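Local atomic coordinates of glycerate 2-kinase (Pyrococcus horikoshii, PDB entry 1X3L), a protein that catalyses the ATP-dependent phosphorylation of D-glycerate to 2-phosphoglycerate, with magnesium as its cofactor. Residues R238-R243 and G247-T252; Q309-A312 and P317-P320; V31-D36 and E68-V73. All coordinates share one frame; numbering follows the deposited sequence.

Interaction 1: residues R238-R243 and G247-T252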
ATOM      1  N   ARG A 238      19.655  -3.222 -25.404  1.00 39.47           N
ATOM      2  CA  ARG A 238      20.375  -2.091 -25.971  1.00 40.25           C
ATOM      3  C   ARG A 238      19.693  -1.640 -27.256  1.00 39.18           C
ATOM      4  O   ARG A 238      19.544  -0.442 -27.504  1.00 38.68           O
ATOM      5  CB  ARG A 238      21.830  -2.454 -26.284  1.00 41.65           C
ATOM      6  CG  ARG A 238      22.788  -2.331 -25.111  1.00 44.27           C
ATOM      7  CD  ARG A 238      24.234  -2.376 -25.596  1.00 45.93           C
ATOM      8  NE  ARG A 238      24.524  -3.616 -26.312  1.00 47.07           N
ATOM      9  CZ  ARG A 238      24.578  -4.813 -25.739  1.00 47.75           C
ATOM     10  NH1 ARG A 238      24.367  -4.938 -24.434  1.00 46.59           N
ATOM     11  NH2 ARG A 238      24.829  -5.890 -26.474  1.00 48.91           N
ATOM     12  N   LEU A 239      19.266  -2.602 -28.068  1.00 37.99           N
ATOM     13  CA  LEU A 239      18.619  -2.277 -29.335  1.00 38.40           C
ATOM     14  C   LEU A 239      17.313  -1.512 -29.155  1.00 36.44           C
ATOM     15  O   LEU A 239      17.065  -0.532 -29.853  1.00 36.75           O
ATOM     16  CB  LEU A 239      18.360  -3.547 -30.152  1.00 39.79           C
ATOM     17  CG  LEU A 239      17.705  -3.314 -31.520  1.00 42.00           C
ATOM     18  CD1 LEU A 239      18.613  -2.443 -32.384  1.00 44.32           C
ATOM     19  CD2 LEU A 239      17.442  -4.654 -32.204  1.00 41.93           C
ATOM     20  N   HIS A 240      16.471  -1.955 -28.230  1.00 36.25           N
ATOM     21  CA  HIS A 240      15.209  -1.262 -28.020  1.00 36.32           C
ATOM     22  C   HIS A 240      15.442   0.157 -27.530  1.00 35.01           C
ATOM     23  O   HIS A 240      14.739   1.083 -27.931  1.00 36.13           O
ATOM     24  CB  HIS A 240      14.328  -1.986 -27.008  1.00 36.40           C
ATOM     25  CG  HIS A 240      13.071  -1.241 -26.694  1.00 38.05           C
ATOM     26  ND1 HIS A 240      12.067  -1.060 -27.622  1.00 37.73           N
ATOM     27  CD2 HIS A 240      12.687  -0.563 -25.587  1.00 36.69           C
ATOM     28  CE1 HIS A 240      11.120  -0.301 -27.100  1.00 38.02           C
ATOM     29  NE2 HIS A 240      11.472   0.014 -25.866  1.00 38.35           N
ATOM     30  N   ILE A 241      16.429   0.321 -26.658  1.00 34.57           N
ATOM     31  CA  ILE A 241      16.740   1.635 -26.118  1.00 37.11           C
ATOM     32  C   ILE A 241      17.349   2.545 -27.182  1.00 37.10           C
ATOM     33  O   ILE A 241      17.035   3.733 -27.229  1.00 37.99           O
ATOM     34  CB  ILE A 241      17.674   1.516 -24.886  1.00 36.58           C
ATOM     35  CG1 ILE A 241      16.874   0.933 -23.712  1.00 37.60           C
ATOM     36  CG2 ILE A 241      18.257   2.882 -24.524  1.00 36.80           C
ATOM     37  CD1 ILE A 241      17.694   0.624 -22.476  1.00 39.37           C
ATOM     38  N   GLU A 242      18.213   1.994 -28.033  1.00 36.81           N
ATOM     39  CA  GLU A 242      18.814   2.783 -29.106  1.00 37.25           C
ATOM     40  C   GLU A 242      17.701   3.234 -30.052  1.00 36.65           C
ATOM     41  O   GLU A 242      17.714   4.363 -30.554  1.00 37.27           O
ATOM     42  CB  GLU A 242      19.844   1.955 -29.881  1.00 39.03           C
ATOM     43  CG  GLU A 242      21.168   1.752 -29.148  1.00 42.44           C
ATOM     44  CD  GLU A 242      21.873   3.065 -28.860  1.00 43.46           C
ATOM     45  OE1 GLU A 242      21.943   3.914 -29.773  1.00 46.47           O
ATOM     46  OE2 GLU A 242      22.366   3.248 -27.729  1.00 45.30           O
ATOM     47  N   ARG A 243      16.738   2.351 -30.295  1.00 35.76           N
ATOM     48  CA  ARG A 243      15.616   2.686 -31.163  1.00 36.94           C
ATOM     49  C   ARG A 243      14.835   3.835 -30.529  1.00 37.11           C
ATOM     50  O   ARG A 243      14.366   4.735 -31.223  1.00 36.85           O
ATOM     51  CB  ARG A 243      14.691   1.484 -31.355  1.00 37.50           C
ATOM     52  CG  ARG A 243      15.294   0.327 -32.143  1.00 39.86           C
ATOM     53  CD  ARG A 243      14.198  -0.632 -32.577  1.00 41.32           C
ATOM     54  NE  ARG A 243      13.282   0.021 -33.511  1.00 44.70           N
ATOM     55  CZ  ARG A 243      12.044  -0.392 -33.768  1.00 44.85           C
ATOM     56  NH1 ARG A 243      11.556  -1.466 -33.160  1.00 44.81           N
ATOM     57  NH2 ARG A 243      11.289   0.279 -34.627  1.00 44.11           N
ATOM     58  N   GLY A 247      14.041   7.702 -31.751  1.00 37.83           N
ATOM     59  CA  GLY A 247      12.660   8.125 -31.899  1.00 37.49           C
ATOM     60  C   GLY A 247      11.816   7.148 -32.698  1.00 38.28           C
ATOM     61  O   GLY A 247      10.733   7.494 -33.169  1.00 38.23           O
ATOM     62  N   GLU A 248      12.309   5.925 -32.850  1.00 37.90           N
ATOM     63  CA  GLU A 248      11.593   4.892 -33.597  1.00 39.23           C
ATOM     64  C   GLU A 248      10.479   4.246 -32.771  1.00 40.27           C
ATOM     65  O   GLU A 248       9.545   3.662 -33.321  1.00 40.20           O
ATOM     66  CB  GLU A 248      12.575   3.823 -34.073  1.00 37.78           C
ATOM     67  CG  GLU A 248      13.533   4.317 -35.148  1.00 37.72           C
ATOM     68  CD  GLU A 248      14.658   3.341 -35.416  1.00 38.87           C
ATOM     69  OE1 GLU A 248      14.427   2.122 -35.270  1.00 38.88           O
ATOM     70  OE2 GLU A 248      15.768   3.794 -35.785  1.00 39.05           O
ATOM     71  N   VAL A 249      10.585   4.341 -31.452  1.00 40.96           N
ATOM     72  CA  VAL A 249       9.565   3.783 -30.572  1.00 42.29           C
ATOM     73  C   VAL A 249       9.097   4.878 -29.618  1.00 42.07           C
ATOM     74  O   VAL A 249       9.868   5.767 -29.256  1.00 42.18           O
ATOM     75  CB  VAL A 249      10.099   2.568 -29.772  1.00 43.07           C
ATOM     76  CG1 VAL A 249      10.445   1.438 -30.728  1.00 42.23           C
ATOM     77  CG2 VAL A 249      11.315   2.961 -28.960  1.00 42.54           C
ATOM     78  N   GLU A 250       7.833   4.816 -29.217  1.00 40.89           N
ATOM     79  CA  GLU A 250       7.278   5.833 -28.340  1.00 39.90           C
ATOM     80  C   GLU A 250       7.892   5.857 -26.952  1.00 38.29           C
ATOM     81  O   GLU A 250       8.308   4.835 -26.406  1.00 38.14           O
ATOM     82  CB  GLU A 250       5.759   5.676 -28.245  1.00 40.73           C
ATOM     83  CG  GLU A 250       5.061   5.790 -29.602  1.00 43.56           C
ATOM     84  CD  GLU A 250       3.546   5.696 -29.503  1.00 47.50           C
ATOM     85  OE1 GLU A 250       3.039   5.210 -28.463  1.00 48.09           O
ATOM     86  OE2 GLU A 250       2.862   6.099 -30.473  1.00 47.38           O
ATOM     87  N   GLU A 251       7.951   7.058 -26.397  1.00 37.42           N
ATOM     88  CA  GLU A 251       8.496   7.296 -25.071  1.00 36.45           C
ATOM     89  C   GLU A 251       7.414   6.917 -24.051  1.00 35.86           C
ATOM     90  O   GLU A 251       6.268   6.656 -24.431  1.00 35.03           O
ATOM     91  CB  GLU A 251       8.865   8.782 -24.965  1.00 37.38           C
ATOM     92  CG  GLU A 251       9.414   9.227 -23.634  1.00 41.55           C
ATOM     93  CD  GLU A 251      10.711   8.540 -23.266  1.00 41.13           C
ATOM     94  OE1 GLU A 251      11.776   8.888 -23.831  1.00 38.72           O
ATOM     95  OE2 GLU A 251      10.653   7.644 -22.405  1.00 41.73           O
ATOM     96  N   THR A 252       7.777   6.845 -22.771  1.00 35.45           N
ATOM     97  CA  THR A 252       6.790   6.540 -21.737  1.00 33.83           C
ATOM     98  C   THR A 252       5.929   7.801 -21.631  1.00 35.63           C
ATOM     99  O   THR A 252       6.339   8.868 -22.092  1.00 34.22           O
ATOM    100  CB  THR A 252       7.460   6.236 -20.377  1.00 33.90           C
ATOM    101  OG1 THR A 252       8.487   7.200 -20.118  1.00 32.40           O
ATOM    102  CG2 THR A 252       8.070   4.837 -20.377  1.00 33.30           C
TER
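R243 and E248 meet where helix 235-246 ends, joined by a backbone bond and a side-chain bond. E248 N donates to R243 O at 2.9 Å, while R243 NE donates to E248 OE1 at 3.0 Å, a nearly straight bond that forms the salt bridge. The carboxylate oxygen sits at the edge of the guanidinium group, close to its plane, and is approached from its anti side; the two flat groups are turned 49° apart. R243 bends at its third torsion (chi3 65°), which folds the guanidinium back beside the loop and lays one face against V249. There V249 CG1 rests over the centre of the group, 3.9 Å from R243 CZ.

The more tightly packed side belongs to V249 and the buried H240. V249 CG2 touches H240 CE1 at 3.8 Å, and F217 of helix 217-226 also packs on this valine, while H240 ND1 is hydrogen-bonded to E142. The opposite character prevails at G247 and E248, which are exposed to solvent; here the grip is polar, and E248 OE2 is taken up by a second salt bridge to R246. G247, with its positive phi of 84°, turns the chain out of the helix and presents E248 N to R243 O, the six-to-one bond of a Schellman motif that closes the C-terminal end of helix 235-246.

Interaction 2: residues Q309-A312 and P317-P320; sequences QEIA and PFEP
I311 packs on three residues of the returning chain, and its apolar side-chain contacts carry the interaction. Its two branches divide the work. With CG2 anti to the backbone N, this methyl reaches P320, where I311 CG2 lies 3.6 Å from P320 CG as the two side chains run past each other in opposite directions. The other branch serves the beginning of the loop: I311 CG1 is 3.9 Å from P317 CD, and I311 CD1 meets the edge of the F318 ring, 4.1 Å from F318 CD1. P317 follows a cis peptide bond.

Contacts with backbone oxygens are of van der Waals type. I311 CG2 comes within 3.5 Å of F318 O, and P320 CG lies 3.8 Å from I311 O; no hydrogen bond joins the two segments. Charge enters at the flank, where E310 forms a salt bridge with R316 in the intervening turn.

The contact closes the second half of a beta-alpha-beta crossover, in which helix 297-314 connects the parallel neighbours 285-290 and 322-328. I311 also packs on V322 and L324 of strand 322-328 and on V433 of strand 427-435, while F318 stacks on Y287 of strand 285-290.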
ATOM      1  N   GLN A 309       2.340  12.094  27.410  1.00 26.66           N
ATOM      2  CA  GLN A 309       2.665  12.593  28.746  1.00 28.11           C
ATOM      3  C   GLN A 309       2.281  14.066  28.894  1.00 26.15           C
ATOM      4  O   GLN A 309       1.654  14.464  29.875  1.00 26.18           O
ATOM      5  CB  GLN A 309       4.164  12.491  29.026  1.00 30.09           C
ATOM      6  CG  GLN A 309       4.684  11.142  29.427  1.00 35.05           C
ATOM      7  CD  GLN A 309       6.150  11.212  29.830  1.00 37.78           C
ATOM      8  OE1 GLN A 309       7.024  11.495  29.004  1.00 37.46           O
ATOM      9  NE2 GLN A 309       6.423  10.970  31.106  1.00 36.22           N
ATOM     10  N   GLU A 310       2.691  14.868  27.918  1.00 24.12           N
ATOM     11  CA  GLU A 310       2.427  16.303  27.921  1.00 24.56           C
ATOM     12  C   GLU A 310       0.922  16.584  27.951  1.00 24.07           C
ATOM     13  O   GLU A 310       0.458  17.449  28.691  1.00 22.77           O
ATOM     14  CB  GLU A 310       3.063  16.938  26.681  1.00 23.55           C
ATOM     15  CG  GLU A 310       3.243  18.448  26.739  1.00 22.47           C
ATOM     16  CD  GLU A 310       4.293  18.889  27.756  1.00 28.61           C
ATOM     17  OE1 GLU A 310       5.148  18.063  28.155  1.00 27.13           O
ATOM     18  OE2 GLU A 310       4.268  20.078  28.147  1.00 30.83           O
ATOM     19  N   ILE A 311       0.172  15.843  27.144  1.00 23.62           N
ATOM     20  CA  ILE A 311      -1.279  15.998  27.067  1.00 26.03           C
ATOM     21  C   ILE A 311      -1.957  15.685  28.405  1.00 28.17           C
ATOM     22  O   ILE A 311      -2.779  16.460  28.893  1.00 27.80           O
ATOM     23  CB  ILE A 311      -1.868  15.077  25.953  1.00 26.33           C
ATOM     24  CG1 ILE A 311      -1.432  15.595  24.575  1.00 22.97           C
ATOM     25  CG2 ILE A 311      -3.402  15.008  26.055  1.00 23.31           C
ATOM     26  CD1 ILE A 311      -1.884  14.733  23.418  1.00 22.60           C
ATOM     27  N   ALA A 312      -1.604  14.551  29.002  1.00 29.23           N
ATOM     28  CA  ALA A 312      -2.198  14.151  30.272  1.00 32.60           C
ATOM     29  C   ALA A 312      -1.735  15.031  31.429  1.00 35.64           C
ATOM     30  O   ALA A 312      -2.462  15.235  32.403  1.00 35.24           O
ATOM     31  CB  ALA A 312      -1.861  12.693  30.567  1.00 32.49           C
ATOM     32  N   PRO A 317      -0.045  19.433  23.546  1.00 27.23           N
ATOM     33  CA  PRO A 317      -0.593  20.384  22.573  1.00 26.87           C
ATOM     34  C   PRO A 317      -2.119  20.378  22.438  1.00 28.56           C
ATOM     35  O   PRO A 317      -2.687  21.291  21.836  1.00 29.16           O
ATOM     36  CB  PRO A 317       0.107  19.983  21.279  1.00 25.65           C
ATOM     37  CG  PRO A 317       0.233  18.510  21.429  1.00 23.58           C
ATOM     38  CD  PRO A 317       0.704  18.364  22.859  1.00 25.81           C
ATOM     39  N   PHE A 318      -2.771  19.358  22.995  1.00 28.44           N
ATOM     40  CA  PHE A 318      -4.230  19.244  22.948  1.00 29.41           C
ATOM     41  C   PHE A 318      -4.779  18.896  24.329  1.00 30.84           C
ATOM     42  O   PHE A 318      -4.081  18.294  25.143  1.00 33.60           O
ATOM     43  CB  PHE A 318      -4.668  18.129  21.988  1.00 28.60           C
ATOM     44  CG  PHE A 318      -3.995  18.166  20.651  1.00 28.66           C
ATOM     45  CD1 PHE A 318      -3.103  17.161  20.285  1.00 27.52           C
ATOM     46  CD2 PHE A 318      -4.262  19.191  19.747  1.00 27.31           C
ATOM     47  CE1 PHE A 318      -2.486  17.173  19.034  1.00 28.35           C
ATOM     48  CE2 PHE A 318      -3.651  19.213  18.494  1.00 30.70           C
ATOM     49  CZ  PHE A 318      -2.758  18.197  18.139  1.00 29.48           C
ATOM     50  N   GLU A 319      -6.030  19.270  24.583  1.00 31.90           N
ATOM     51  CA  GLU A 319      -6.696  18.962  25.849  1.00 33.34           C
ATOM     52  C   GLU A 319      -7.453  17.643  25.695  1.00 32.72           C
ATOM     53  O   GLU A 319      -8.128  17.433  24.688  1.00 32.87           O
ATOM     54  CB  GLU A 319      -7.726  20.046  26.204  1.00 35.27           C
ATOM     55  CG  GLU A 319      -7.170  21.409  26.600  1.00 38.64           C
ATOM     56  CD  GLU A 319      -6.516  21.413  27.973  1.00 41.46           C
ATOM     57  OE1 GLU A 319      -6.692  20.433  28.735  1.00 42.41           O
ATOM     58  OE2 GLU A 319      -5.829  22.408  28.297  1.00 44.77           O
ATOM     59  N   PRO A 320      -7.350  16.734  26.683  1.00 33.53           N
ATOM     60  CA  PRO A 320      -8.079  15.461  26.570  1.00 34.15           C
ATOM     61  C   PRO A 320      -9.568  15.812  26.683  1.00 34.58           C
ATOM     62  O   PRO A 320      -9.906  16.883  27.180  1.00 34.16           O
ATOM     63  CB  PRO A 320      -7.603  14.668  27.787  1.00 35.50           C
ATOM     64  CG  PRO A 320      -6.287  15.304  28.154  1.00 34.40           C
ATOM     65  CD  PRO A 320      -6.531  16.767  27.906  1.00 34.01           C
TER

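Interaction 3: residues V31-D36 and E68-V73; sequences VKVSDD and EDILDV
I70 points CG1 between its backbone N and carbonyl carbon (chi1 63°) and then continues fully extended, a path that carries CD1 across to V31 and V33. I70 CD1 lies 3.7 Å from V31 CG1 and 3.9 Å from V33 CG2, touching both of the strand's inward-facing valines. V31 meets it obliquely with the branch that stands anti to its own backbone N. I70 CD1 also lies 3.7 Å from V31 O, so it packs on the strand's backbone as well as on its side chains.

V33 is shared between I70 and L71. Both of its methyls face the end of L71: L71 CD2 approaches V33 CG2 to 3.5 Å, tighter than usual for two carbons, and V33 CG1 to 3.6 Å. V33 CG2 also leans on the backbone, 3.7 Å from I70 O. L71 thus follows I70 onto the same valine, although its side chain leaves the backbone across the contact, and its far end, CD2 foremost, reaches V33.

Strand 31-33 is an edge strand of a small antiparallel sheet, and the chain around I70 and L71, continuing from the body of helix 60-70, packs against it. I38, on the adjacent strand 37-40, touches both V31 and L71 and so extends the apolar surface.

No hydrogen bond crosses between the segments, and the meeting side chains are all aliphatic. Such a contact rests on shape and the burial of hydrocarbon; the neighbouring D69 makes its hydrogen bond to Y24, OD2 to OH, outside the contact.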
ATOM      1  N   VAL A  31     -16.513   4.496  -5.341  1.00 36.93           N
ATOM      2  CA  VAL A  31     -17.343   4.454  -6.537  1.00 38.83           C
ATOM      3  C   VAL A  31     -18.831   4.307  -6.249  1.00 40.76           C
ATOM      4  O   VAL A  31     -19.271   3.280  -5.732  1.00 40.05           O
ATOM      5  CB  VAL A  31     -16.918   3.279  -7.455  1.00 37.71           C
ATOM      6  CG1 VAL A  31     -17.642   3.368  -8.786  1.00 35.58           C
ATOM      7  CG2 VAL A  31     -15.408   3.286  -7.654  1.00 34.92           C
ATOM      8  N   LYS A  32     -19.594   5.341  -6.589  1.00 42.91           N
ATOM      9  CA  LYS A  32     -21.041   5.335  -6.403  1.00 45.40           C
ATOM     10  C   LYS A  32     -21.672   5.317  -7.793  1.00 47.88           C
ATOM     11  O   LYS A  32     -21.158   5.944  -8.720  1.00 47.30           O
ATOM     12  CB  LYS A  32     -21.487   6.585  -5.646  1.00 44.62           C
ATOM     13  CG  LYS A  32     -20.775   6.796  -4.318  1.00 44.39           C
ATOM     14  CD  LYS A  32     -20.973   5.619  -3.370  1.00 42.39           C
ATOM     15  CE  LYS A  32     -20.221   5.845  -2.067  1.00 42.58           C
ATOM     16  NZ  LYS A  32     -20.340   4.695  -1.135  1.00 40.12           N
ATOM     17  N   VAL A  33     -22.775   4.596  -7.947  1.00 50.96           N
ATOM     18  CA  VAL A  33     -23.431   4.523  -9.246  1.00 55.12           C
ATOM     19  C   VAL A  33     -24.875   4.997  -9.177  1.00 58.79           C
ATOM     20  O   VAL A  33     -25.622   4.618  -8.274  1.00 58.35           O
ATOM     21  CB  VAL A  33     -23.372   3.095  -9.823  1.00 54.31           C
ATOM     22  CG1 VAL A  33     -24.187   3.025 -11.106  1.00 54.39           C
ATOM     23  CG2 VAL A  33     -21.930   2.701 -10.092  1.00 54.10           C
ATOM     24  N   SER A  34     -25.254   5.835 -10.139  1.00 62.70           N
ATOM     25  CA  SER A  34     -26.614   6.352 -10.222  1.00 67.07           C
ATOM     26  C   SER A  34     -27.442   5.430 -11.106  1.00 69.24           C
ATOM     27  O   SER A  34     -27.696   4.279 -10.751  1.00 70.67           O
ATOM     28  CB  SER A  34     -26.638   7.770 -10.804  1.00 67.96           C
ATOM     29  OG  SER A  34     -26.100   8.712  -9.892  1.00 69.98           O
ATOM     30  N   ASP A  35     -27.859   5.935 -12.260  1.00 71.21           N
ATOM     31  CA  ASP A  35     -28.641   5.134 -13.187  1.00 72.65           C
ATOM     32  C   ASP A  35     -27.885   5.196 -14.501  1.00 72.70           C
ATOM     33  O   ASP A  35     -27.936   4.271 -15.316  1.00 73.69           O
ATOM     34  CB  ASP A  35     -30.065   5.665 -13.376  1.00 74.36           C
ATOM     35  CG  ASP A  35     -30.891   4.799 -14.314  1.00 76.14           C
ATOM     36  OD1 ASP A  35     -30.575   4.753 -15.525  1.00 75.93           O
ATOM     37  OD2 ASP A  35     -31.855   4.160 -13.838  1.00 77.55           O
ATOM     38  N   ASP A  36     -27.168   6.295 -14.694  1.00 71.71           N
ATOM     39  CA  ASP A  36     -26.400   6.493 -15.910  1.00 70.62           C
ATOM     40  C   ASP A  36     -25.084   7.182 -15.569  1.00 67.79           C
ATOM     41  O   ASP A  36     -24.236   7.388 -16.436  1.00 67.70           O
ATOM     42  CB  ASP A  36     -27.204   7.352 -16.888  1.00 73.52           C
ATOM     43  CG  ASP A  36     -26.655   7.301 -18.298  1.00 76.86           C
ATOM     44  OD1 ASP A  36     -27.175   8.034 -19.169  1.00 77.96           O
ATOM     45  OD2 ASP A  36     -25.706   6.522 -18.536  1.00 78.97           O
ATOM     46  N   GLU A  68     -18.243  -5.315 -10.323  1.00 41.39           N
ATOM     47  CA  GLU A  68     -19.320  -6.140 -10.875  1.00 45.15           C
ATOM     48  C   GLU A  68     -20.590  -6.066 -10.030  1.00 45.34           C
ATOM     49  O   GLU A  68     -21.688  -6.270 -10.543  1.00 45.53           O
ATOM     50  CB  GLU A  68     -18.902  -7.612 -10.978  1.00 45.74           C
ATOM     51  CG  GLU A  68     -17.790  -7.909 -11.959  1.00 47.46           C
ATOM     52  CD  GLU A  68     -17.653  -9.399 -12.226  1.00 49.72           C
ATOM     53  OE1 GLU A  68     -17.598 -10.185 -11.256  1.00 51.60           O
ATOM     54  OE2 GLU A  68     -17.597  -9.785 -13.409  1.00 52.90           O
ATOM     55  N   ASP A  69     -20.446  -5.784  -8.737  1.00 46.49           N
ATOM     56  CA  ASP A  69     -21.614  -5.708  -7.867  1.00 47.53           C
ATOM     57  C   ASP A  69     -22.397  -4.411  -8.022  1.00 47.71           C
ATOM     58  O   ASP A  69     -23.535  -4.313  -7.559  1.00 48.00           O
ATOM     59  CB  ASP A  69     -21.220  -5.888  -6.394  1.00 49.82           C
ATOM     60  CG  ASP A  69     -20.709  -7.288  -6.093  1.00 52.04           C
ATOM     61  OD1 ASP A  69     -21.141  -8.242  -6.775  1.00 53.52           O
ATOM     62  OD2 ASP A  69     -19.886  -7.437  -5.165  1.00 53.15           O
ATOM     63  N   ILE A  70     -21.801  -3.416  -8.669  1.00 45.78           N
ATOM     64  CA  ILE A  70     -22.493  -2.146  -8.856  1.00 45.74           C
ATOM     65  C   ILE A  70     -22.623  -1.738 -10.316  1.00 46.02           C
ATOM     66  O   ILE A  70     -23.284  -0.750 -10.626  1.00 47.14           O
ATOM     67  CB  ILE A  70     -21.791  -1.004  -8.090  1.00 44.36           C
ATOM     68  CG1 ILE A  70     -20.380  -0.786  -8.643  1.00 43.40           C
ATOM     69  CG2 ILE A  70     -21.745  -1.337  -6.609  1.00 42.84           C
ATOM     70  CD1 ILE A  70     -19.625   0.345  -7.963  1.00 40.91           C
ATOM     71  N   LEU A  71     -21.998  -2.497 -11.210  1.00 46.69           N
ATOM     72  CA  LEU A  71     -22.050  -2.191 -12.636  1.00 48.15           C
ATOM     73  C   LEU A  71     -21.999  -3.452 -13.492  1.00 48.54           C
ATOM     74  O   LEU A  71     -21.349  -4.434 -13.131  1.00 47.79           O
ATOM     75  CB  LEU A  71     -20.880  -1.278 -13.026  1.00 48.81           C
ATOM     76  CG  LEU A  71     -20.844   0.147 -12.467  1.00 50.76           C
ATOM     77  CD1 LEU A  71     -19.482   0.772 -12.743  1.00 48.45           C
ATOM     78  CD2 LEU A  71     -21.956   0.979 -13.098  1.00 50.56           C
ATOM     79  N   ASP A  72     -22.692  -3.422 -14.628  1.00 49.01           N
ATOM     80  CA  ASP A  72     -22.691  -4.559 -15.539  1.00 49.03           C
ATOM     81  C   ASP A  72     -21.431  -4.446 -16.380  1.00 48.82           C
ATOM     82  O   ASP A  72     -21.256  -3.481 -17.122  1.00 50.14           O
ATOM     83  CB  ASP A  72     -23.928  -4.533 -16.439  1.00 50.88           C
ATOM     84  CG  ASP A  72     -25.219  -4.692 -15.658  1.00 53.50           C
ATOM     85  OD1 ASP A  72     -25.342  -5.685 -14.905  1.00 55.21           O
ATOM     86  OD2 ASP A  72     -26.113  -3.826 -15.799  1.00 52.64           O
ATOM     87  N   VAL A  73     -20.547  -5.429 -16.254  1.00 47.89           N
ATOM     88  CA  VAL A  73     -19.291  -5.411 -16.991  1.00 47.23           C
ATOM     89  C   VAL A  73     -19.330  -6.261 -18.255  1.00 47.45           C
ATOM     90  O   VAL A  73     -19.577  -7.466 -18.204  1.00 46.31           O
ATOM     91  CB  VAL A  73     -18.127  -5.886 -16.095  1.00 46.75           C
ATOM     92  CG1 VAL A  73     -16.827  -5.892 -16.882  1.00 46.37           C
ATOM     93  CG2 VAL A  73     -18.008  -4.977 -14.880  1.00 45.79           C
TER

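The three contacts are separate pieces of packing that do not touch one another. Interactions 1 and 2 lie on opposite sides of the chain's centre, their centres 59 Å apart; interaction 3 is 40 Å from interaction 1 and 46 Å from interaction 2, centre to centre. Even the nearest atoms of interactions 1 and 3 are about 26 Å apart. Residues 247-252 of interaction 1 and 68-73 of interaction 3 lead on to strands 260-266 and 75-81 of the six-stranded parallel sheet, whereas interaction 2 packs against the mixed sheet, just before strand 322-328. All three lie away from K58, which probably binds the substrate, as in relatives.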